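Local coordinates for Asp/Glu-specific dipeptidyl-peptidase (Flavobacterium psychrophilum, PDB 5JXF), which removes dipeptides from the N-terminus of oligopeptides as a serine peptidase of family S46, with strict specificity for an acidic residue at the P1 position, at residues Gly84-Val89 with Ser662-Val667; Leu95-His100 with Gly671-Leu676; Thr280-Tyr285 with Asn655-Gly660. All coordinates share one frame; numbering follows the deposited sequence.

Interaction 1 (Gly84-Val89 with Ser662-Val667). With ASP (aspartic acid), chain F.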
ATOM      1  N   GLY A  84     -24.196 -15.495 -15.080  1.00 42.18           N
ATOM      2  CA  GLY A  84     -22.849 -15.328 -14.549  1.00 45.16           C
ATOM      3  C   GLY A  84     -22.784 -14.469 -13.291  1.00 53.40           C
ATOM      4  O   GLY A  84     -21.779 -14.463 -12.589  1.00 53.25           O
ATOM      5  N   CYS A  85     -23.856 -13.732 -13.017  1.00 46.05           N
ATOM      6  CA  CYS A  85     -23.904 -12.849 -11.849  1.00 43.41           C
ATOM      7  C   CYS A  85     -25.216 -13.012 -11.104  1.00 38.95           C
ATOM      8  O   CYS A  85     -26.093 -13.779 -11.516  1.00 42.15           O
ATOM      9  CB  CYS A  85     -23.712 -11.386 -12.267  1.00 32.22           C
ATOM     10  SG  CYS A  85     -22.285 -11.157 -13.362  1.00 97.07           S
ATOM     11  N   THR A  86     -25.334 -12.298  -9.994  1.00 42.63           N
ATOM     12  CA  THR A  86     -26.547 -12.284  -9.211  1.00 49.87           C
ATOM     13  C   THR A  86     -27.180 -10.900  -9.314  1.00 53.78           C
ATOM     14  O   THR A  86     -26.494  -9.940  -9.626  1.00 43.11           O
ATOM     15  CB  THR A  86     -26.257 -12.666  -7.766  1.00 43.03           C
ATOM     16  OG1 THR A  86     -25.535 -13.906  -7.746  1.00 41.03           O
ATOM     17  CG2 THR A  86     -27.527 -12.849  -7.014  1.00 42.10           C
ATOM     18  N   SER A  87     -28.497 -10.828  -9.132  1.00 42.44           N
ATOM     19  CA  SER A  87     -29.230  -9.576  -9.086  1.00 39.63           C
ATOM     20  C   SER A  87     -30.330  -9.738  -8.044  1.00 32.88           C
ATOM     21  O   SER A  87     -30.531 -10.830  -7.531  1.00 34.23           O
ATOM     22  CB  SER A  87     -29.805  -9.224 -10.450  1.00 47.01           C
ATOM     23  OG  SER A  87     -30.760 -10.190 -10.838  1.00 44.37           O
ATOM     24  N   GLU A  88     -30.988  -8.649  -7.667  1.00 31.46           N
ATOM     25  CA  GLU A  88     -32.040  -8.751  -6.669  1.00 38.37           C
ATOM     26  C   GLU A  88     -33.177  -7.791  -6.988  1.00 39.17           C
ATOM     27  O   GLU A  88     -32.953  -6.676  -7.439  1.00 36.76           O
ATOM     28  CB  GLU A  88     -31.516  -8.490  -5.261  1.00 41.06           C
ATOM     29  CG  GLU A  88     -30.927  -7.111  -5.062  1.00 45.94           C
ATOM     30  CD  GLU A  88     -29.413  -7.145  -5.040  1.00 54.15           C
ATOM     31  OE1 GLU A  88     -28.840  -8.013  -5.726  1.00 50.93           O
ATOM     32  OE2 GLU A  88     -28.807  -6.321  -4.326  1.00 49.97           O
ATOM     33  N   VAL A  89     -34.409  -8.260  -6.802  1.00 41.54           N
ATOM     34  CA  VAL A  89     -35.582  -7.426  -7.045  1.00 34.32           C
ATOM     35  C   VAL A  89     -35.802  -6.454  -5.885  1.00 36.74           C
ATOM     36  O   VAL A  89     -35.889  -6.880  -4.733  1.00 38.35           O
ATOM     37  CB  VAL A  89     -36.847  -8.276  -7.234  1.00 34.47           C
ATOM     38  CG1 VAL A  89     -37.944  -7.403  -7.794  1.00 35.82           C
ATOM     39  CG2 VAL A  89     -36.558  -9.486  -8.168  1.00 28.71           C
ATOM     40  N   SER A 662     -21.169 -11.711  -7.615  1.00 39.82           N
ATOM     41  CA  SER A 662     -21.298 -10.324  -8.045  1.00 41.94           C
ATOM     42  C   SER A 662     -22.752  -9.958  -8.181  1.00 45.29           C
ATOM     43  O   SER A 662     -23.519 -10.638  -8.896  1.00 40.30           O
ATOM     44  CB  SER A 662     -20.598 -10.067  -9.373  1.00 46.96           C
ATOM     45  OG  SER A 662     -19.271  -9.629  -9.157  1.00 58.21           O
ATOM     46  N   GLY A 663     -23.125  -8.891  -7.493  1.00 44.00           N
ATOM     47  CA  GLY A 663     -24.475  -8.397  -7.519  1.00 39.64           C
ATOM     48  C   GLY A 663     -25.418  -9.056  -6.521  1.00 42.29           C
ATOM     49  O   GLY A 663     -26.584  -8.734  -6.512  1.00 38.52           O
ATOM     50  N   SER A 664     -24.913  -9.950  -5.675  1.00 40.39           N
ATOM     51  CA  SER A 664     -25.738 -10.613  -4.666  1.00 36.69           C
ATOM     52  C   SER A 664     -26.185  -9.643  -3.599  1.00 41.79           C
ATOM     53  O   SER A 664     -25.430  -8.760  -3.210  1.00 39.61           O
ATOM     54  CB  SER A 664     -24.990 -11.762  -3.989  1.00 30.40           C
ATOM     55  OG  SER A 664     -24.754 -12.833  -4.877  1.00 35.03           O
ATOM     56  N   PRO A 665     -27.420  -9.811  -3.121  1.00 46.96           N
ATOM     57  CA  PRO A 665     -27.920  -8.955  -2.051  1.00 41.36           C
ATOM     58  C   PRO A 665     -27.317  -9.346  -0.722  1.00 37.76           C
ATOM     59  O   PRO A 665     -27.206 -10.525  -0.442  1.00 36.33           O
ATOM     60  CB  PRO A 665     -29.433  -9.225  -2.058  1.00 35.54           C
ATOM     61  CG  PRO A 665     -29.551 -10.655  -2.559  1.00 33.69           C
ATOM     62  CD  PRO A 665     -28.437 -10.787  -3.581  1.00 39.70           C
ATOM     63  N   ALA A 666     -26.934  -8.374   0.097  1.00 36.34           N
ATOM     64  CA  ALA A 666     -26.693  -8.685   1.490  1.00 39.49           C
ATOM     65  C   ALA A 666     -27.890  -8.184   2.284  1.00 36.79           C
ATOM     66  O   ALA A 666     -28.272  -7.013   2.187  1.00 38.43           O
ATOM     67  CB  ALA A 666     -25.362  -8.054   2.000  1.00 39.52           C
ATOM     68  N   VAL A 667     -28.499  -9.088   3.047  1.00 38.35           N
ATOM     69  CA  VAL A 667     -29.645  -8.736   3.853  1.00 44.14           C
ATOM     70  C   VAL A 667     -29.350  -8.873   5.330  1.00 40.80           C
ATOM     71  O   VAL A 667     -28.525  -9.684   5.750  1.00 45.55           O
ATOM     72  CB  VAL A 667     -30.888  -9.614   3.508  1.00 39.59           C
ATOM     73  CG1 VAL A 667     -31.261  -9.400   2.053  1.00 42.83           C
ATOM     74  CG2 VAL A 667     -30.617 -11.082   3.818  1.00 40.23           C
TER
HETATM   75  N   ASP F 802     -16.070  -9.980  -8.499  1.00 92.63           N
HETATM   76  CA  ASP F 802     -16.534 -11.372  -8.479  1.00106.35           C
HETATM   77  C   ASP F 802     -17.695 -11.664  -9.412  1.00100.90           C
HETATM   78  O   ASP F 802     -18.645 -12.360  -9.038  1.00102.92           O
HETATM   79  CB  ASP F 802     -16.911 -11.785  -7.045  1.00125.56           C
HETATM   80  CG  ASP F 802     -15.717 -12.275  -6.234  1.00138.94           C
HETATM   81  OD1 ASP F 802     -14.716 -12.690  -6.841  1.00134.15           O
HETATM   82  OD2 ASP F 802     -15.785 -12.261  -4.984  1.00159.74           O
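Cys85 meets the loop of Ser662, the probable nucleophile, first: its CB rests 3.5 Å from Ser662 O, the carbonyl that also anchors the next residue. Thr86 N donates to Ser662 O across 2.7 Å, so the serine is tied by its own backbone to strand 85-89. The return contact comes from Thr86 O, which approaches Gly663 CA at 3.3 Å in a CA-H...O contact that the bare glycine, at a positive phi of 86°, leaves room for. The Thr86 side chain splits its work. Its methyl CG2, anti to the backbone N (chi1 -53° for OG1), lies against Ser664 CA at 3.7 Å, while OG1 is gripped by Gly660 O and Tyr285 N and thus locks three pieces of chain together. Ser664 OG, in turn, is held by Asn661 O.

Ser87 turns its CB the other way, and Glu88 points back in. Bent at chi2 (-104°), the Glu88 side chain runs past the Pro665 ring in the opposite sense, and its CD comes 3.6 Å from Pro665 CB. OE1 ends 2.5 Å from Gly663 O, whereas the buried OE2 has no polar partner in the model and abuts Pro665 CA; such surroundings would be expected to raise the pKa of the carboxyl group.

At the head of the loop, Ser662 N donates to the O of the bound aspartic acid (3.0 Å), an atom that Gly660 N also holds, as expected of an oxyanion hole. Ser662 completes, by similarity, the catalytic triad with His101 and Asp237. This is the active-site cleft of the chymotrypsin-like fold, where a strand of the N-terminal barrel buttresses the nucleophile loop of the C-terminal barrel.

Interaction 2 (Leu95-His100 with Gly671-Leu676)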
ATOM      1  N   LEU A  95     -37.923  -3.763 -10.886  1.00 45.98           N
ATOM      2  CA  LEU A  95     -36.644  -3.074 -10.718  1.00 31.96           C
ATOM      3  C   LEU A  95     -35.694  -4.015 -10.045  1.00 34.66           C
ATOM      4  O   LEU A  95     -35.978  -4.494  -8.948  1.00 44.09           O
ATOM      5  CB  LEU A  95     -36.807  -1.802  -9.888  1.00 36.96           C
ATOM      6  CG  LEU A  95     -35.575  -0.898  -9.792  1.00 47.62           C
ATOM      7  CD1 LEU A  95     -35.149  -0.524 -11.198  1.00 50.65           C
ATOM      8  CD2 LEU A  95     -35.873   0.365  -8.968  1.00 48.65           C
ATOM      9  N   ILE A  96     -34.590  -4.326 -10.726  1.00 32.17           N
ATOM     10  CA  ILE A  96     -33.548  -5.169 -10.139  1.00 36.74           C
ATOM     11  C   ILE A  96     -32.224  -4.432 -10.014  1.00 39.19           C
ATOM     12  O   ILE A  96     -31.869  -3.564 -10.830  1.00 41.31           O
ATOM     13  CB  ILE A  96     -33.275  -6.483 -10.930  1.00 40.38           C
ATOM     14  CG1 ILE A  96     -32.755  -6.191 -12.330  1.00 40.16           C
ATOM     15  CG2 ILE A  96     -34.527  -7.378 -10.990  1.00 46.86           C
ATOM     16  CD1 ILE A  96     -32.476  -7.440 -13.108  1.00 41.62           C
ATOM     17  N   LEU A  97     -31.482  -4.829  -8.997  1.00 43.44           N
ATOM     18  CA  LEU A  97     -30.224  -4.187  -8.669  1.00 46.83           C
ATOM     19  C   LEU A  97     -29.104  -5.204  -8.856  1.00 45.03           C
ATOM     20  O   LEU A  97     -29.254  -6.364  -8.487  1.00 35.59           O
ATOM     21  CB  LEU A  97     -30.266  -3.648  -7.232  1.00 46.55           C
ATOM     22  CG  LEU A  97     -28.957  -3.045  -6.703  1.00 43.88           C
ATOM     23  CD1 LEU A  97     -28.701  -1.719  -7.416  1.00 43.63           C
ATOM     24  CD2 LEU A  97     -29.045  -2.849  -5.185  1.00 39.51           C
ATOM     25  N   THR A  98     -28.008  -4.784  -9.475  1.00 38.69           N
ATOM     26  CA  THR A  98     -26.836  -5.643  -9.585  1.00 36.89           C
ATOM     27  C   THR A  98     -25.548  -4.767  -9.557  1.00 30.98           C
ATOM     28  O   THR A  98     -25.613  -3.587  -9.210  1.00 35.92           O
ATOM     29  CB  THR A  98     -26.896  -6.534 -10.867  1.00 40.63           C
ATOM     30  OG1 THR A  98     -25.883  -7.544 -10.801  1.00 42.18           O
ATOM     31  CG2 THR A  98     -26.707  -5.716 -12.148  1.00 37.69           C
ATOM     32  N   ASN A  99     -24.396  -5.345  -9.874  1.00 33.78           N
ATOM     33  CA  ASN A  99     -23.120  -4.569  -9.916  1.00 43.47           C
ATOM     34  C   ASN A  99     -22.966  -3.766 -11.187  1.00 41.15           C
ATOM     35  O   ASN A  99     -23.534  -4.115 -12.222  1.00 39.88           O
ATOM     36  CB  ASN A  99     -21.881  -5.478  -9.822  1.00 42.57           C
ATOM     37  CG  ASN A  99     -21.685  -6.068  -8.458  1.00 41.38           C
ATOM     38  OD1 ASN A  99     -20.963  -7.054  -8.293  1.00 42.00           O
ATOM     39  ND2 ASN A  99     -22.315  -5.466  -7.464  1.00 35.19           N
ATOM     40  N   HIS A 100     -22.142  -2.730 -11.134  1.00 39.31           N
ATOM     41  CA  HIS A 100     -21.770  -2.016 -12.344  1.00 44.49           C
ATOM     42  C   HIS A 100     -20.983  -2.905 -13.315  1.00 43.58           C
ATOM     43  O   HIS A 100     -21.175  -2.836 -14.531  1.00 47.83           O
ATOM     44  CB  HIS A 100     -20.967  -0.752 -11.991  1.00 43.95           C
ATOM     45  CG  HIS A 100     -20.608   0.084 -13.179  1.00 41.68           C
ATOM     46  ND1 HIS A 100     -19.354   0.066 -13.751  1.00 46.09           N
ATOM     47  CD2 HIS A 100     -21.344   0.950 -13.914  1.00 43.97           C
ATOM     48  CE1 HIS A 100     -19.324   0.903 -14.772  1.00 47.61           C
ATOM     49  NE2 HIS A 100     -20.524   1.444 -14.898  1.00 50.91           N
ATOM     50  N   GLY A 671     -34.236  -9.522   6.920  1.00 45.90           N
ATOM     51  CA  GLY A 671     -34.407  -9.754   5.495  1.00 44.40           C
ATOM     52  C   GLY A 671     -34.474  -8.501   4.637  1.00 42.34           C
ATOM     53  O   GLY A 671     -34.863  -8.560   3.465  1.00 44.52           O
ATOM     54  N   ASN A 672     -34.077  -7.371   5.221  1.00 38.00           N
ATOM     55  CA  ASN A 672     -33.926  -6.109   4.505  1.00 42.87           C
ATOM     56  C   ASN A 672     -32.581  -5.975   3.820  1.00 43.52           C
ATOM     57  O   ASN A 672     -31.551  -6.356   4.379  1.00 52.21           O
ATOM     58  CB  ASN A 672     -34.114  -4.928   5.471  1.00 40.04           C
ATOM     59  CG  ASN A 672     -35.383  -5.052   6.290  1.00 45.68           C
ATOM     60  OD1 ASN A 672     -36.487  -4.897   5.768  1.00 45.04           O
ATOM     61  ND2 ASN A 672     -35.234  -5.358   7.572  1.00 49.83           N
ATOM     62  N   LEU A 673     -32.593  -5.407   2.618  1.00 44.98           N
ATOM     63  CA  LEU A 673     -31.370  -5.165   1.872  1.00 44.06           C
ATOM     64  C   LEU A 673     -30.511  -4.098   2.543  1.00 41.32           C
ATOM     65  O   LEU A 673     -30.960  -2.969   2.703  1.00 39.86           O
ATOM     66  CB  LEU A 673     -31.676  -4.723   0.448  1.00 45.47           C
ATOM     67  CG  LEU A 673     -30.427  -4.713  -0.440  1.00 41.64           C
ATOM     68  CD1 LEU A 673     -29.900  -6.128  -0.551  1.00 39.19           C
ATOM     69  CD2 LEU A 673     -30.699  -4.107  -1.816  1.00 39.07           C
ATOM     70  N   ILE A 674     -29.277  -4.452   2.899  1.00 50.19           N
ATOM     71  CA  ILE A 674     -28.335  -3.505   3.514  1.00 47.00           C
ATOM     72  C   ILE A 674     -27.028  -3.323   2.715  1.00 44.69           C
ATOM     73  O   ILE A 674     -26.313  -2.327   2.885  1.00 43.09           O
ATOM     74  CB  ILE A 674     -27.950  -3.938   4.931  1.00 48.05           C
ATOM     75  CG1 ILE A 674     -27.671  -5.445   4.965  1.00 46.52           C
ATOM     76  CG2 ILE A 674     -29.021  -3.547   5.915  1.00 42.88           C
ATOM     77  CD1 ILE A 674     -26.987  -5.918   6.250  1.00 47.55           C
ATOM     78  N   GLY A 675     -26.711  -4.287   1.861  1.00 36.84           N
ATOM     79  CA  GLY A 675     -25.512  -4.223   1.047  1.00 36.29           C
ATOM     80  C   GLY A 675     -25.668  -4.890  -0.306  1.00 42.52           C
ATOM     81  O   GLY A 675     -26.604  -5.681  -0.545  1.00 39.41           O
ATOM     82  N   LEU A 676     -24.755  -4.554  -1.204  1.00 41.95           N
ATOM     83  CA  LEU A 676     -24.679  -5.180  -2.522  1.00 42.14           C
ATOM     84  C   LEU A 676     -23.289  -5.767  -2.736  1.00 41.15           C
ATOM     85  O   LEU A 676     -22.319  -5.017  -2.860  1.00 37.87           O
ATOM     86  CB  LEU A 676     -25.016  -4.147  -3.586  1.00 39.96           C
ATOM     87  CG  LEU A 676     -24.763  -4.444  -5.054  1.00 43.45           C
ATOM     88  CD1 LEU A 676     -25.659  -5.575  -5.552  1.00 42.74           C
ATOM     89  CD2 LEU A 676     -25.016  -3.173  -5.817  1.00 35.57           C
TER
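Leu673 and Leu97 touch through single methyl groups, CD2 to CD2 at 4.0 Å, their side chains meeting at a slant. Both stand on strands that pass without pairing: the axes of 673-676 and 95-98 approach to 9.1 Å with 48° between their directions, a spacing that leaves the gap to side chains. Next along the chain, Ile674 and Gly675 both face Ala666 in a classic beta bulge. This irregularity lets Leu673 and Leu676, three positions apart, present their CB atoms to the same partner.

Leu676 makes the larger contribution of the two leucines on this segment. With CG anti to the backbone N (chi1 168°), it extends between the side chains of Leu97 and Asn99. Its CD2 lies 4.0 Å from Leu97 CG and, further on, 3.5 Å from Thr98 O. Along its other side runs the Asn99 amide, antiparallel to it, with ND2 only 3.6 Å from Leu676 CG. That nitrogen is hydrogen-bonded to Asn677 O, just beyond Leu676, and weakly to Asp237 O, while Asn99 OD1 makes a weak bond with Ser662 OG. Glu88 and Met703 also touch Leu97 and Leu673.

No hydrogen bond spans the two segments. The join is largely apolar and little directional, yet it packs against an amide whose OD1 reaches Ser662, by similarity the catalytic serine, so Leu676 probably limits how far the Asn99 amide can shift.

Interaction 3 (Thr280-Tyr285 with Asn655-Gly660). With ASP (aspartic acid), chain F.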
ATOM      1  N   THR A 280     -25.286 -10.700   8.619  1.00 41.72           N
ATOM      2  CA  THR A 280     -25.485 -10.505   7.177  1.00 42.30           C
ATOM      3  C   THR A 280     -25.690 -11.848   6.501  1.00 45.86           C
ATOM      4  O   THR A 280     -25.051 -12.839   6.871  1.00 42.44           O
ATOM      5  CB  THR A 280     -24.260  -9.825   6.474  1.00 63.38           C
ATOM      6  OG1 THR A 280     -23.132 -10.705   6.511  1.00 66.73           O
ATOM      7  CG2 THR A 280     -23.881  -8.518   7.119  1.00 51.52           C
ATOM      8  N   MET A 281     -26.573 -11.873   5.508  1.00 41.81           N
ATOM      9  CA  MET A 281     -26.775 -13.053   4.703  1.00 46.38           C
ATOM     10  C   MET A 281     -26.689 -12.689   3.225  1.00 42.01           C
ATOM     11  O   MET A 281     -27.358 -11.771   2.743  1.00 39.65           O
ATOM     12  CB  MET A 281     -28.131 -13.701   5.025  1.00 46.62           C
ATOM     13  CG  MET A 281     -28.241 -15.122   4.558  1.00 49.24           C
ATOM     14  SD  MET A 281     -29.934 -15.794   4.624  1.00 62.39           S
ATOM     15  CE  MET A 281     -30.759 -14.737   3.479  1.00 40.71           C
ATOM     16  N   VAL A 282     -25.865 -13.435   2.508  1.00 41.45           N
ATOM     17  CA  VAL A 282     -25.712 -13.212   1.091  1.00 46.98           C
ATOM     18  C   VAL A 282     -26.255 -14.415   0.281  1.00 36.68           C
ATOM     19  O   VAL A 282     -25.865 -15.556   0.485  1.00 41.60           O
ATOM     20  CB  VAL A 282     -24.229 -12.930   0.754  1.00 44.40           C
ATOM     21  CG1 VAL A 282     -24.060 -12.701  -0.716  1.00 43.54           C
ATOM     22  CG2 VAL A 282     -23.712 -11.695   1.552  1.00 36.62           C
ATOM     23  N   MET A 283     -27.167 -14.133  -0.633  1.00 41.22           N
ATOM     24  CA  MET A 283     -27.760 -15.159  -1.487  1.00 38.04           C
ATOM     25  C   MET A 283     -27.329 -14.893  -2.928  1.00 39.37           C
ATOM     26  O   MET A 283     -27.402 -13.770  -3.405  1.00 43.73           O
ATOM     27  CB  MET A 283     -29.289 -15.142  -1.358  1.00 36.36           C
ATOM     28  CG  MET A 283     -29.992 -16.398  -1.873  1.00 58.31           C
ATOM     29  SD  MET A 283     -31.811 -16.381  -1.565  1.00 66.27           S
ATOM     30  CE  MET A 283     -31.761 -15.441  -0.020  1.00 52.27           C
ATOM     31  N   GLY A 284     -26.835 -15.901  -3.623  1.00 41.42           N
ATOM     32  CA  GLY A 284     -26.419 -15.653  -4.985  1.00 41.10           C
ATOM     33  C   GLY A 284     -26.081 -16.901  -5.754  1.00 41.88           C
ATOM     34  O   GLY A 284     -26.421 -18.019  -5.344  1.00 40.82           O
ATOM     35  N   TYR A 285     -25.413 -16.705  -6.885  1.00 42.37           N
ATOM     36  CA  TYR A 285     -25.080 -17.817  -7.764  1.00 39.56           C
ATOM     37  C   TYR A 285     -23.560 -17.963  -7.985  1.00 43.19           C
ATOM     38  O   TYR A 285     -23.055 -17.765  -9.095  1.00 39.88           O
ATOM     39  CB  TYR A 285     -25.808 -17.653  -9.100  1.00 36.36           C
ATOM     40  CG  TYR A 285     -27.318 -17.560  -8.951  1.00 42.80           C
ATOM     41  CD1 TYR A 285     -27.921 -16.358  -8.573  1.00 42.60           C
ATOM     42  CD2 TYR A 285     -28.141 -18.662  -9.212  1.00 36.65           C
ATOM     43  CE1 TYR A 285     -29.289 -16.267  -8.417  1.00 45.15           C
ATOM     44  CE2 TYR A 285     -29.536 -18.568  -9.059  1.00 36.63           C
ATOM     45  CZ  TYR A 285     -30.089 -17.375  -8.668  1.00 39.87           C
ATOM     46  OH  TYR A 285     -31.435 -17.235  -8.517  1.00 44.73           O
ATOM     47  N   ASN A 655     -18.862 -13.346   5.023  1.00 43.39           N
ATOM     48  CA  ASN A 655     -19.606 -14.200   4.100  1.00 45.97           C
ATOM     49  C   ASN A 655     -18.678 -14.834   3.069  1.00 48.59           C
ATOM     50  O   ASN A 655     -17.771 -14.196   2.559  1.00 53.85           O
ATOM     51  CB  ASN A 655     -20.699 -13.405   3.382  1.00 33.36           C
ATOM     52  CG  ASN A 655     -21.581 -12.636   4.327  1.00 52.60           C
ATOM     53  OD1 ASN A 655     -22.455 -13.204   4.974  1.00 59.83           O
ATOM     54  ND2 ASN A 655     -21.383 -11.323   4.386  1.00 49.83           N
ATOM     55  N   HIS A 656     -18.923 -16.095   2.750  1.00 52.33           N
ATOM     56  CA  HIS A 656     -18.092 -16.807   1.796  1.00 49.54           C
ATOM     57  C   HIS A 656     -18.683 -16.683   0.403  1.00 53.74           C
ATOM     58  O   HIS A 656     -19.749 -17.232   0.127  1.00 51.84           O
ATOM     59  CB  HIS A 656     -17.967 -18.278   2.205  1.00 52.13           C
ATOM     60  CG  HIS A 656     -16.968 -19.058   1.403  1.00 56.93           C
ATOM     61  ND1 HIS A 656     -16.832 -20.428   1.512  1.00 61.99           N
ATOM     62  CD2 HIS A 656     -16.060 -18.666   0.477  1.00 54.66           C
ATOM     63  CE1 HIS A 656     -15.887 -20.842   0.690  1.00 55.09           C
ATOM     64  NE2 HIS A 656     -15.406 -19.794   0.046  1.00 56.49           N
ATOM     65  N   THR A 657     -17.979 -15.975  -0.474  1.00 48.68           N
ATOM     66  CA  THR A 657     -18.414 -15.739  -1.849  1.00 45.96           C
ATOM     67  C   THR A 657     -17.362 -16.124  -2.877  1.00 47.49           C
ATOM     68  O   THR A 657     -16.228 -16.441  -2.522  1.00 49.66           O
ATOM     69  CB  THR A 657     -18.764 -14.252  -2.077  1.00 46.32           C
ATOM     70  OG1 THR A 657     -17.651 -13.444  -1.682  1.00 47.25           O
ATOM     71  CG2 THR A 657     -19.990 -13.845  -1.267  1.00 38.50           C
ATOM     72  N   THR A 658     -17.733 -16.077  -4.154  1.00 45.37           N
ATOM     73  CA  THR A 658     -16.769 -16.286  -5.238  1.00 47.85           C
ATOM     74  C   THR A 658     -17.369 -15.619  -6.482  1.00 44.05           C
ATOM     75  O   THR A 658     -18.444 -15.031  -6.393  1.00 47.11           O
ATOM     76  CB  THR A 658     -16.449 -17.808  -5.437  1.00 40.32           C
ATOM     77  OG1 THR A 658     -15.374 -17.992  -6.374  1.00 43.50           O
ATOM     78  CG2 THR A 658     -17.668 -18.570  -5.907  1.00 40.70           C
ATOM     79  N   GLY A 659     -16.689 -15.685  -7.626  1.00 41.11           N
ATOM     80  CA  GLY A 659     -17.230 -15.110  -8.849  1.00 35.15           C
ATOM     81  C   GLY A 659     -18.617 -15.735  -9.144  1.00 34.91           C
ATOM     82  O   GLY A 659     -18.789 -16.947  -9.011  1.00 34.98           O
ATOM     83  N   GLY A 660     -19.582 -14.909  -9.523  1.00 37.86           N
ATOM     84  CA  GLY A 660     -20.975 -15.327  -9.600  1.00 44.31           C
ATOM     85  C   GLY A 660     -21.818 -14.635  -8.543  1.00 51.44           C
ATOM     86  O   GLY A 660     -23.011 -14.383  -8.754  1.00 49.92           O
TER
HETATM   87  N   ASP F 802     -16.070  -9.980  -8.499  1.00 92.63           N
HETATM   88  CA  ASP F 802     -16.534 -11.372  -8.479  1.00106.35           C
HETATM   89  C   ASP F 802     -17.695 -11.664  -9.412  1.00100.90           C
HETATM   90  O   ASP F 802     -18.645 -12.360  -9.038  1.00102.92           O
HETATM   91  CB  ASP F 802     -16.911 -11.785  -7.045  1.00125.56           C
HETATM   92  CG  ASP F 802     -15.717 -12.275  -6.234  1.00138.94           C
HETATM   93  OD1 ASP F 802     -14.716 -12.690  -6.841  1.00134.15           O
HETATM   94  OD2 ASP F 802     -15.785 -12.261  -4.984  1.00159.74           O
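The flat amide of Asn655 carries Val282 on one face and Thr280 at its edge. Val282 CG2 sits squarely over the amide carbon, 3.6 Å from Asn655 CG, an apolar lid on a planar polar group. At the nitrogen end, Asn655 ND2 donates to Thr280 OG1 over 2.8 Å, bending to 146° at the hydrogen, with the acceptor only 7° out of the amide plane. Thr280 OG1 gets there because it stands between the backbone N and the carbonyl carbon (chi1 66°). ND2 has a second acceptor in Asn698 OD1, so two bonds and a methyl fix the rotation of this amide. The other flat group, the ring of Tyr285, leads away from the 655-660 loop: it stacks on His80 and its OH bonds Val78 O.

Farther along, the touch is thinner. Val282 CG1 and Thr657 CG2 come within 4.3 Å, and the two segments close again where Tyr285 O meets Gly660 CA at 3.2 Å in a CA-H...O contact. Gly660, with a positive phi, turns its N toward the ligand and donates to the O of the bound aspartic acid (2.8 Å). Thr658 O lies 3.6 Å from the ligand CB, and Thr657 OG1 is 4.0 Å from its OD2. Thr657 also touches Arg680, which by similarity recognises the acidic P1 residue, so this loop forms a wall of the specificity pocket.

Strand 279-284 lies between strands 586-591 and 665-667 of an antiparallel sheet. The loop, coming off strand 648-653, runs alongside strand 279-284, on its Thr280 and Val282 side, on its way to 665-667, while Met281 and Met283 reach helix 63-66.

All three contacts are buried. Interactions 1 and 2 bridge two sheets, packing neighbouring strands 85-89 and 95-98 against the 665-667 and 673-680 strands and the loop leading into them; interaction 3 stays with the second sheet and its loop. Interaction 1 mixes a backbone hydrogen bond with Thr86 and Glu88 side-chain contacts, interaction 2 is largely apolar, and interaction 3 rests on one side-chain hydrogen bond, a methyl over the amide face and a CA-H...O contact. Their meeting points are polar: Thr86 O with Thr98 OG1 joins the first two, and Thr86 OG1 with Gly660 O and Tyr285 N the first and third. Interactions 1 and 3 touch the bound aspartic acid; interaction 2 stands behind.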